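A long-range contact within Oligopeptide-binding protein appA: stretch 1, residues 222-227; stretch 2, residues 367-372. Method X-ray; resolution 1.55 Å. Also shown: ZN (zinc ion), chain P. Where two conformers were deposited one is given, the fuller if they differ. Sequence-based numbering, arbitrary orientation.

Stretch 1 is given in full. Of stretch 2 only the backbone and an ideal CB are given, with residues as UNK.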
# COMPACT_ATOMS: atom_id res chain seq x y z
N ILE A 222 -15.11 -8.25 -6.41
CA ILE A 222 -15.77 -9.36 -5.78
C ILE A 222 -15.40 -9.36 -4.29
O ILE A 222 -14.44 -10.00 -3.91
CB ILE A 222 -15.35 -10.71 -6.43
CG1 ILE A 222 -15.46 -10.64 -7.96
CG2 ILE A 222 -16.20 -11.85 -5.87
CD1 ILE A 222 -14.88 -11.85 -8.63
N PRO A 223 -16.14 -8.65 -3.44
CA PRO A 223 -15.72 -8.53 -2.02
C PRO A 223 -16.11 -9.72 -1.16
O PRO A 223 -16.91 -9.61 -0.22
CB PRO A 223 -16.36 -7.22 -1.60
CG PRO A 223 -17.65 -7.29 -2.28
CD PRO A 223 -17.38 -7.87 -3.67
N ASP A 224 -15.57 -10.87 -1.56
CA ASP A 224 -15.80 -12.16 -0.97
C ASP A 224 -14.82 -13.12 -1.60
O ASP A 224 -14.99 -13.54 -2.75
CB ASP A 224 -17.22 -12.62 -1.28
CG ASP A 224 -17.52 -13.98 -0.72
OD1 ASP A 224 -16.62 -14.82 -0.53
OD2 ASP A 224 -18.71 -14.19 -0.48
N ALA A 225 -13.75 -13.46 -0.88
CA ALA A 225 -12.66 -14.25 -1.42
C ALA A 225 -13.17 -15.62 -1.89
O ALA A 225 -12.68 -16.14 -2.88
CB ALA A 225 -11.55 -14.41 -0.39
N ASN A 226 -14.14 -16.19 -1.18
CA ASN A 226 -14.66 -17.51 -1.54
C ASN A 226 -15.40 -17.45 -2.87
O ASN A 226 -15.27 -18.35 -3.71
CB ASN A 226 -15.56 -18.09 -0.46
CG ASN A 226 -14.80 -18.52 0.80
OD1 ASN A 226 -15.42 -18.77 1.86
ND2 ASN A 226 -13.48 -18.64 0.71
N ALA A 227 -16.17 -16.38 -3.07
CA ALA A 227 -16.88 -16.18 -4.32
C ALA A 227 -15.92 -15.99 -5.47
O ALA A 227 -16.18 -16.48 -6.57
CB ALA A 227 -17.85 -14.98 -4.21
N UNK A 367 -11.43 -5.27 6.50
CA UNK A 367 -12.10 -5.10 5.21
C UNK A 367 -12.89 -6.30 4.71
O UNK A 367 -12.38 -7.43 4.69
CB UNK A 367 -11.05 -4.74 4.15
N UNK A 368 -14.14 -6.02 4.31
CA UNK A 368 -15.07 -6.98 3.66
C UNK A 368 -14.40 -7.71 2.51
O UNK A 368 -13.92 -7.09 1.56
CB UNK A 368 -16.32 -6.26 3.15
N UNK A 369 -14.39 -9.04 2.58
CA UNK A 369 -13.97 -9.87 1.49
C UNK A 369 -12.62 -10.53 1.74
O UNK A 369 -12.26 -11.49 1.05
CB UNK A 369 -13.92 -9.04 0.21
N UNK A 370 -11.89 -10.04 2.73
CA UNK A 370 -10.65 -10.68 3.10
C UNK A 370 -11.01 -11.63 4.22
O UNK A 370 -11.06 -11.25 5.38
CB UNK A 370 -9.57 -9.68 3.51
N UNK A 371 -11.25 -12.87 3.85
CA UNK A 371 -11.63 -13.87 4.82
C UNK A 371 -10.57 -14.21 5.84
O UNK A 371 -10.89 -14.51 6.97
CB UNK A 371 -12.04 -15.15 4.09
N UNK A 372 -9.31 -14.13 5.44
CA UNK A 372 -8.21 -14.27 6.38
C UNK A 372 -8.29 -13.21 7.49
O UNK A 372 -8.16 -13.53 8.66
CB UNK A 372 -6.87 -14.17 5.64
ZN ZN P . -19.27 -16.13 0.31

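Position 367 has extended backbone angles (phi -89°, psi 130°), and nothing of stretch 1 lies within 5.5 Å of its ideal CB. Stretch 1 therefore sets no preference, and many side chains would fit. The deposited residue is Asn367; it opens a type II beta turn that ends at 370, and its amide is bonded elsewhere in the structure.

At 368 the CA-to-CB bond runs sideways to stretch 1, and the ideal CB is 4.8 Å from Pro223 O. The flank of a proline ring lies within reach and no charged group is close, so a medium or long chain with an aliphatic stem would suit, whatever its tip. The deposited Gln368 is fully extended (chi1 and chi2 both t). Its CG approaches Pro223 O at 3.8 Å and its CD comes within 4.3 Å of Pro223 CB, contacts of packing rather than hydrogen bonding.

Position 369 is the most constrained. Its phi of 109° and psi of -16° would jam a CB against the carbonyl O of 368, which by itself calls for glycine. Stretch 1 gives an independent reason: the ideal CB points toward it and would clash with Pro223 C at 2.7 Å, with Asp224 N also tight at 3.0 Å. Gly369 is indeed deposited. Without a side chain, its CA sits 3.4 Å from Pro223 O and 3.8 Å from Asp224 CA, the register point of the two stretches. Its backbone O accepts a weak hydrogen bond from Ala225 N (3.1 Å, 129° at the hydrogen), tying the start of the helix in stretch 1 to this turn.

At 370 the CB points away, with nothing of stretch 1 within 5.5 Å. The place directly before a helix favours a capping type such as Asn, Asp, Ser or Thr. Asn370 is found, at the N-cap position; its backbone N closes the turn with a weak bond to Asn367 O (3.3 Å).

Position 371, in the helix, directs its CB toward stretch 1, with Ala225 CB 4.6 Å away and the Asn226 side chain just beyond. A small methyl leaves room for an aliphatic stem, while the neighbouring amide suits a polar end; Lys, Arg or Gln would use both features, and Met would serve only the packing against the methyl. Lys371 is deposited, modelled in two conformers. In the one given, chi1 is p and the rest of the chain is extended: CG packs 4.1 Å from Ala225 CB, and NZ reaches the end of the Asn226 side chain.

At 372, helical and out of reach, stretch 1 imposes no choice; Val372 occupies it.

Stretch 2 367-372: NQGNKV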
# COMPACT_ATOMS: atom_id res chain seq x y z
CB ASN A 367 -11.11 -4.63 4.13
CG ASN A 367 -9.88 -5.49 4.04
OD1 ASN A 367 -9.15 -5.63 5.02
ND2 ASN A 367 -9.62 -6.04 2.86
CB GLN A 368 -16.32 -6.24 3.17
CG GLN A 368 -17.40 -7.17 2.61
CD GLN A 368 -18.58 -6.43 2.02
OE1 GLN A 368 -19.59 -7.04 1.69
NE2 GLN A 368 -18.46 -5.10 1.87
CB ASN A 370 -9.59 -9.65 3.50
CG ASN A 370 -8.21 -10.24 3.67
OD1 ASN A 370 -7.17 -9.63 3.26
ND2 ASN A 370 -8.16 -11.42 4.20
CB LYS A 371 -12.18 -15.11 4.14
CG LYS A 371 -11.18 -15.95 3.42
CD LYS A 371 -11.83 -17.18 2.75
CE LYS A 371 -10.79 -18.01 1.98
NZ LYS A 371 -11.34 -19.23 1.30
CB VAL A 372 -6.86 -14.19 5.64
CG1 VAL A 372 -5.69 -14.11 6.61
CG2 VAL A 372 -6.70 -15.42 4.72
O HOH W 1 -18.07 -16.63 2.01
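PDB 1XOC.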